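Pex (Synechococcus elongatus PCC 7942, PDB 2E1N) modifies the cyanobacterial circadian clock as a period extender, probably by binding DNA as a PadR-like transcriptional regulator. Local coordinates at residues Leu30-Arg44 with Asp109-Tyr121. Residues are numbered along the deposited sequence; the frame is centred on the assembly and turned at random.
Sequences LSKELAVCYVLAVLR and DRSRDLAQLWERY
Asp109 meets Arg44 in a salt bridge, OD2 lying 3.3 Å from Arg44 NH1. Its other oxygen, OD1, accepts from Ser111 OG. The same Arg44 NH1 donates to Ser111 OG at 3.1 Å, in the guanidinium plane and fairly straight (163°). Arg112 CD lies over one face of that guanidinium. Arg112 NH1 and Arg44 NH2 are 3.0 Å apart, two like-charged donors without a hydrogen bond; the Asp109 carboxylate probably offsets part of the repulsion. With an alanine at Arg44, Asp109 would probably lose this charge partner, Ser111 OG its N-H donor, and Ala115 CB its cover by Arg44 CD. Leu114 turns CD1 against Leu40 CD1, 3.5 Å away, while its backbone O lies by Cys37 CB. It also touches Tyr19 of the second subunit. At Ala115 the helices come closest: its CA is 4.5 Å from Ala41 CA, and the axes of 32-43 and 110-121 pass 7.5 Å apart, crossing at -110°. Both side chains are small, consistent with so close an approach. The fold is a PadR-like winged helix; here helix 110-123, following the wing strands 84-89 and 98-103, packs across helix 32-43. Trp118, with CG opposite its backbone N (chi1 173°), reaches as a knob into the hole formed by Leu34, Cys37, Tyr38 and Ala41. Tyr38 CB stands over the six-membered ring, 3.8 Å from its centroid, a CH-pi contact. Ala41 CB touches Trp118 CD1, and Leu30 CD2 meets the far edge of the indole. Tyr121 ends the contact, with Leu34 CD2 over its ring face, 3.6 Å from the centroid.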
loop_
_atom_site.group_PDB
_atom_site.type_symbol
_atom_site.label_atom_id
_atom_site.label_comp_id
_atom_site.label_asym_id
_atom_site.label_seq_id
_atom_site.Cartn_x
_atom_site.Cartn_y
_atom_site.Cartn_z
ATOM N N LEU B 30 -1.725 5.947 6.641
ATOM C CA LEU B 30 -0.979 5.114 7.596
ATOM C C LEU B 30 -1.891 4.251 8.457
ATOM O O LEU B 30 -2.935 4.713 8.944
ATOM C CB LEU B 30 -0.111 5.969 8.498
ATOM C CG LEU B 30 0.918 6.876 7.862
ATOM C CD1 LEU B 30 1.779 7.549 8.945
ATOM C CD2 LEU B 30 1.774 6.180 6.860
ATOM N N SER B 31 -1.498 2.986 8.652
ATOM C CA SER B 31 -2.125 2.177 9.666
ATOM C C SER B 31 -1.746 2.702 11.040
ATOM O O SER B 31 -0.788 3.482 11.188
ATOM C CB SER B 31 -1.609 0.752 9.547
ATOM O OG SER B 31 -0.185 0.751 9.825
ATOM N N LYS B 32 -2.453 2.256 12.074
ATOM C CA LYS B 32 -2.148 2.744 13.426
ATOM C C LYS B 32 -0.690 2.354 13.811
ATOM O O LYS B 32 0.037 3.117 14.457
ATOM C CB LYS B 32 -3.189 2.213 14.402
ATOM C CG LYS B 32 -3.270 0.675 14.465
ATOM C CD LYS B 32 -4.442 0.241 15.389
ATOM C CE LYS B 32 -4.445 -1.229 15.687
ATOM N NZ LYS B 32 -4.813 -2.046 14.505
ATOM N N GLU B 33 -0.236 1.199 13.344
ATOM C CA GLU B 33 1.110 0.756 13.633
ATOM C C GLU B 33 2.168 1.633 13.005
ATOM O O GLU B 33 3.128 2.045 13.676
ATOM C CB GLU B 33 1.306 -0.687 13.186
ATOM C CG GLU B 33 0.378 -1.661 13.842
ATOM C CD GLU B 33 -1.014 -1.741 13.231
ATOM O OE1 GLU B 33 -1.354 -1.112 12.192
ATOM O OE2 GLU B 33 -1.810 -2.469 13.845
ATOM N N LEU B 34 1.985 1.974 11.729
ATOM C CA LEU B 34 2.907 2.874 11.073
ATOM C C LEU B 34 2.814 4.271 11.631
ATOM O O LEU B 34 3.840 4.961 11.728
ATOM C CB LEU B 34 2.622 2.980 9.569
ATOM C CG LEU B 34 2.979 1.740 8.790
ATOM C CD1 LEU B 34 2.174 1.642 7.484
ATOM C CD2 LEU B 34 4.494 1.801 8.555
ATOM N N ALA B 35 1.617 4.692 12.020
ATOM C CA ALA B 35 1.464 6.047 12.604
ATOM C C ALA B 35 2.218 6.197 13.929
ATOM O O ALA B 35 2.812 7.247 14.172
ATOM C CB ALA B 35 0.003 6.381 12.801
ATOM N N VAL B 36 2.188 5.181 14.794
ATOM C CA VAL B 36 2.978 5.219 16.019
ATOM C C VAL B 36 4.466 5.420 15.714
ATOM O O VAL B 36 5.136 6.247 16.335
ATOM C CB VAL B 36 2.729 3.966 16.898
ATOM C CG1 VAL B 36 3.860 3.899 18.021
ATOM C CG2 VAL B 36 1.385 3.997 17.474
ATOM N N CYS B 37 4.999 4.680 14.736
ATOM C CA CYS B 37 6.435 4.794 14.397
ATOM C C CYS B 37 6.783 6.125 13.734
ATOM O O CYS B 37 7.828 6.723 14.036
ATOM C CB CYS B 37 6.826 3.626 13.526
ATOM S SG CYS B 37 6.532 2.068 14.419
ATOM N N TYR B 38 5.917 6.596 12.831
ATOM C CA TYR B 38 6.096 7.931 12.213
ATOM C C TYR B 38 6.095 9.051 13.277
ATOM O O TYR B 38 6.968 9.913 13.325
ATOM C CB TYR B 38 4.993 8.193 11.162
ATOM C CG TYR B 38 4.864 9.681 10.832
ATOM C CD1 TYR B 38 5.896 10.367 10.185
ATOM C CD2 TYR B 38 3.733 10.384 11.186
ATOM C CE1 TYR B 38 5.789 11.751 9.937
ATOM C CE2 TYR B 38 3.622 11.753 10.918
ATOM C CZ TYR B 38 4.683 12.418 10.325
ATOM O OH TYR B 38 4.639 13.761 10.059
ATOM N N VAL B 39 5.097 9.049 14.142
ATOM C CA VAL B 39 5.030 10.083 15.164
ATOM C C VAL B 39 6.285 10.069 16.000
ATOM O O VAL B 39 6.897 11.113 16.238
ATOM C CB VAL B 39 3.771 9.908 16.017
ATOM C CG1 VAL B 39 3.790 10.806 17.243
ATOM C CG2 VAL B 39 2.504 10.158 15.137
ATOM N N LEU B 40 6.732 8.896 16.415
ATOM C CA LEU B 40 7.953 8.824 17.197
ATOM C C LEU B 40 9.205 9.283 16.460
ATOM O O LEU B 40 10.057 9.956 17.054
ATOM C CB LEU B 40 8.116 7.427 17.799
ATOM C CG LEU B 40 7.117 7.091 18.936
ATOM C CD1 LEU B 40 7.374 5.656 19.424
ATOM C CD2 LEU B 40 7.123 8.114 20.138
ATOM N N ALA B 41 9.282 8.979 15.162
ATOM C CA ALA B 41 10.374 9.482 14.298
ATOM C C ALA B 41 10.433 11.024 14.325
ATOM O O ALA B 41 11.536 11.588 14.400
ATOM C CB ALA B 41 10.222 8.949 12.872
ATOM N N VAL B 42 9.278 11.684 14.292
ATOM C CA VAL B 42 9.202 13.144 14.388
ATOM C C VAL B 42 9.640 13.654 15.751
ATOM O O VAL B 42 10.492 14.540 15.849
ATOM C CB VAL B 42 7.789 13.670 14.031
ATOM C CG1 VAL B 42 7.704 15.200 14.217
ATOM C CG2 VAL B 42 7.427 13.269 12.600
ATOM N N LEU B 43 9.064 13.073 16.809
ATOM C CA LEU B 43 9.265 13.546 18.169
ATOM C C LEU B 43 10.693 13.330 18.680
ATOM O O LEU B 43 11.120 13.985 19.632
ATOM C CB LEU B 43 8.220 12.889 19.082
ATOM C CG LEU B 43 6.767 13.268 18.816
ATOM C CD1 LEU B 43 5.854 12.636 19.888
ATOM C CD2 LEU B 43 6.537 14.813 18.785
ATOM N N ARG B 44 11.437 12.407 18.061
ATOM C CA ARG B 44 12.846 12.241 18.390
ATOM C C ARG B 44 13.685 13.466 17.999
ATOM O O ARG B 44 14.784 13.627 18.544
ATOM C CB ARG B 44 13.422 10.973 17.768
ATOM C CG ARG B 44 12.886 9.724 18.463
ATOM C CD ARG B 44 13.407 8.443 17.829
ATOM N NE ARG B 44 14.851 8.462 17.711
ATOM C CZ ARG B 44 15.693 8.206 18.692
ATOM N NH1 ARG B 44 15.273 7.914 19.910
ATOM N NH2 ARG B 44 16.981 8.249 18.439
ATOM N N ASP B 109 14.422 3.718 26.196
ATOM C CA ASP B 109 14.101 4.549 25.029
ATOM C C ASP B 109 13.340 3.677 24.008
ATOM O O ASP B 109 13.932 3.085 23.105
ATOM C CB ASP B 109 15.401 5.077 24.413
ATOM C CG ASP B 109 15.175 6.122 23.327
ATOM O OD1 ASP B 109 14.010 6.512 23.081
ATOM O OD2 ASP B 109 16.196 6.562 22.738
ATOM N N ARG B 110 12.029 3.569 24.193
ATOM C CA ARG B 110 11.205 2.765 23.267
ATOM C C ARG B 110 11.140 3.404 21.874
ATOM O O ARG B 110 10.956 2.704 20.834
ATOM C CB ARG B 110 9.790 2.622 23.833
ATOM C CG ARG B 110 9.632 1.563 24.885
ATOM C CD ARG B 110 9.777 0.150 24.338
ATOM N NE ARG B 110 9.340 0.004 22.950
ATOM C CZ ARG B 110 8.704 -1.056 22.454
ATOM N NH1 ARG B 110 8.398 -2.105 23.211
ATOM N NH2 ARG B 110 8.361 -1.065 21.178
ATOM N N SER B 111 11.273 4.730 21.836
ATOM C CA SER B 111 11.133 5.466 20.599
ATOM C C SER B 111 12.176 5.137 19.531
ATOM O O SER B 111 11.849 5.146 18.361
ATOM C CB SER B 111 11.090 6.987 20.860
ATOM O OG SER B 111 12.383 7.510 21.070
ATOM N N ARG B 112 13.413 4.804 19.904
ATOM C CA ARG B 112 14.455 4.578 18.893
ATOM C C ARG B 112 14.104 3.413 17.981
ATOM O O ARG B 112 14.109 3.521 16.752
ATOM C CB ARG B 112 15.795 4.288 19.567
ATOM C CG ARG B 112 16.950 3.979 18.619
ATOM C CD ARG B 112 17.175 5.039 17.542
ATOM N NE ARG B 112 18.606 5.310 17.304
ATOM C CZ ARG B 112 19.091 6.311 16.555
ATOM N NH1 ARG B 112 18.280 7.186 15.966
ATOM N NH2 ARG B 112 20.407 6.450 16.408
ATOM N N ASP B 113 13.835 2.289 18.626
ATOM C CA ASP B 113 13.442 1.046 17.978
ATOM C C ASP B 113 12.254 1.247 17.022
ATOM O O ASP B 113 12.273 0.819 15.854
ATOM C CB ASP B 113 13.090 0.064 19.113
ATOM C CG ASP B 113 12.611 -1.261 18.621
ATOM O OD1 ASP B 113 11.861 -1.908 19.385
ATOM O OD2 ASP B 113 12.977 -1.680 17.502
ATOM N N LEU B 114 11.222 1.926 17.511
ATOM C CA LEU B 114 10.001 2.093 16.721
ATOM C C LEU B 114 10.240 3.083 15.586
ATOM O O LEU B 114 9.798 2.877 14.476
ATOM C CB LEU B 114 8.849 2.556 17.621
ATOM C CG LEU B 114 8.449 1.534 18.702
ATOM C CD1 LEU B 114 7.525 2.126 19.738
ATOM C CD2 LEU B 114 7.830 0.297 18.083
ATOM N N ALA B 115 10.980 4.154 15.850
ATOM C CA ALA B 115 11.342 5.102 14.790
ATOM C C ALA B 115 12.127 4.445 13.657
ATOM O O ALA B 115 11.894 4.728 12.483
ATOM C CB ALA B 115 12.131 6.273 15.385
ATOM N N GLN B 116 13.048 3.563 14.015
ATOM C CA GLN B 116 13.784 2.758 13.035
ATOM C C GLN B 116 12.864 1.953 12.129
ATOM O O GLN B 116 13.131 1.815 10.935
ATOM C CB GLN B 116 14.738 1.810 13.755
ATOM C CG GLN B 116 15.907 2.492 14.453
ATOM C CD GLN B 116 17.034 1.537 14.747
ATOM O OE1 GLN B 116 17.514 0.839 13.846
ATOM N NE2 GLN B 116 17.463 1.485 15.995
ATOM N N LEU B 117 11.778 1.415 12.682
ATOM C CA LEU B 117 10.843 0.616 11.906
ATOM C C LEU B 117 10.162 1.470 10.803
ATOM O O LEU B 117 9.877 0.975 9.709
ATOM C CB LEU B 117 9.793 -0.028 12.799
ATOM C CG LEU B 117 10.235 -1.085 13.822
ATOM C CD1 LEU B 117 9.035 -1.467 14.675
ATOM C CD2 LEU B 117 10.821 -2.299 13.146
ATOM N N TRP B 118 9.880 2.739 11.107
ATOM C CA TRP B 118 9.409 3.693 10.104
ATOM C C TRP B 118 10.421 3.868 8.969
ATOM O O TRP B 118 10.101 3.635 7.791
ATOM C CB TRP B 118 9.126 5.041 10.783
ATOM C CG TRP B 118 8.796 6.174 9.881
ATOM C CD1 TRP B 118 9.513 7.334 9.716
ATOM C CD2 TRP B 118 7.659 6.286 9.045
ATOM N NE1 TRP B 118 8.893 8.146 8.804
ATOM C CE2 TRP B 118 7.744 7.530 8.387
ATOM C CE3 TRP B 118 6.572 5.443 8.770
ATOM C CZ2 TRP B 118 6.798 7.949 7.480
ATOM C CZ3 TRP B 118 5.638 5.863 7.884
ATOM C CH2 TRP B 118 5.759 7.110 7.232
ATOM N N GLU B 119 11.633 4.242 9.335
ATOM C CA GLU B 119 12.661 4.561 8.342
ATOM C C GLU B 119 12.967 3.338 7.471
ATOM O O GLU B 119 13.099 3.442 6.231
ATOM C CB GLU B 119 13.938 5.075 9.005
ATOM C CG GLU B 119 13.781 6.290 9.924
ATOM C CD GLU B 119 13.353 7.600 9.215
ATOM O OE1 GLU B 119 12.882 8.520 9.933
ATOM O OE2 GLU B 119 13.500 7.729 7.975
ATOM N N ARG B 120 13.044 2.174 8.102
ATOM C CA ARG B 120 13.293 0.944 7.342
ATOM C C ARG B 120 12.143 0.687 6.359
ATOM O O ARG B 120 12.383 0.389 5.184
ATOM C CB ARG B 120 13.559 -0.242 8.279
ATOM C CG ARG B 120 14.935 -0.154 8.961
ATOM C CD ARG B 120 15.509 -1.527 9.356
ATOM N NE ARG B 120 16.726 -1.430 10.185
ATOM C CZ ARG B 120 17.948 -1.868 9.844
ATOM N NH1 ARG B 120 18.184 -2.438 8.669
ATOM N NH2 ARG B 120 18.963 -1.725 10.695
ATOM N N TYR B 121 10.907 0.853 6.829
ATOM C CA TYR B 121 9.727 0.734 5.986
ATOM C C TYR B 121 9.793 1.681 4.783
ATOM O O TYR B 121 9.417 1.305 3.658
ATOM C CB TYR B 121 8.474 1.024 6.812
ATOM C CG TYR B 121 7.186 1.010 6.036
ATOM C CD1 TYR B 121 6.428 -0.147 5.938
ATOM C CD2 TYR B 121 6.710 2.166 5.424
ATOM C CE1 TYR B 121 5.248 -0.165 5.248
ATOM C CE2 TYR B 121 5.536 2.158 4.732
ATOM C CZ TYR B 121 4.808 0.988 4.644
ATOM O OH TYR B 121 3.612 0.985 3.961
#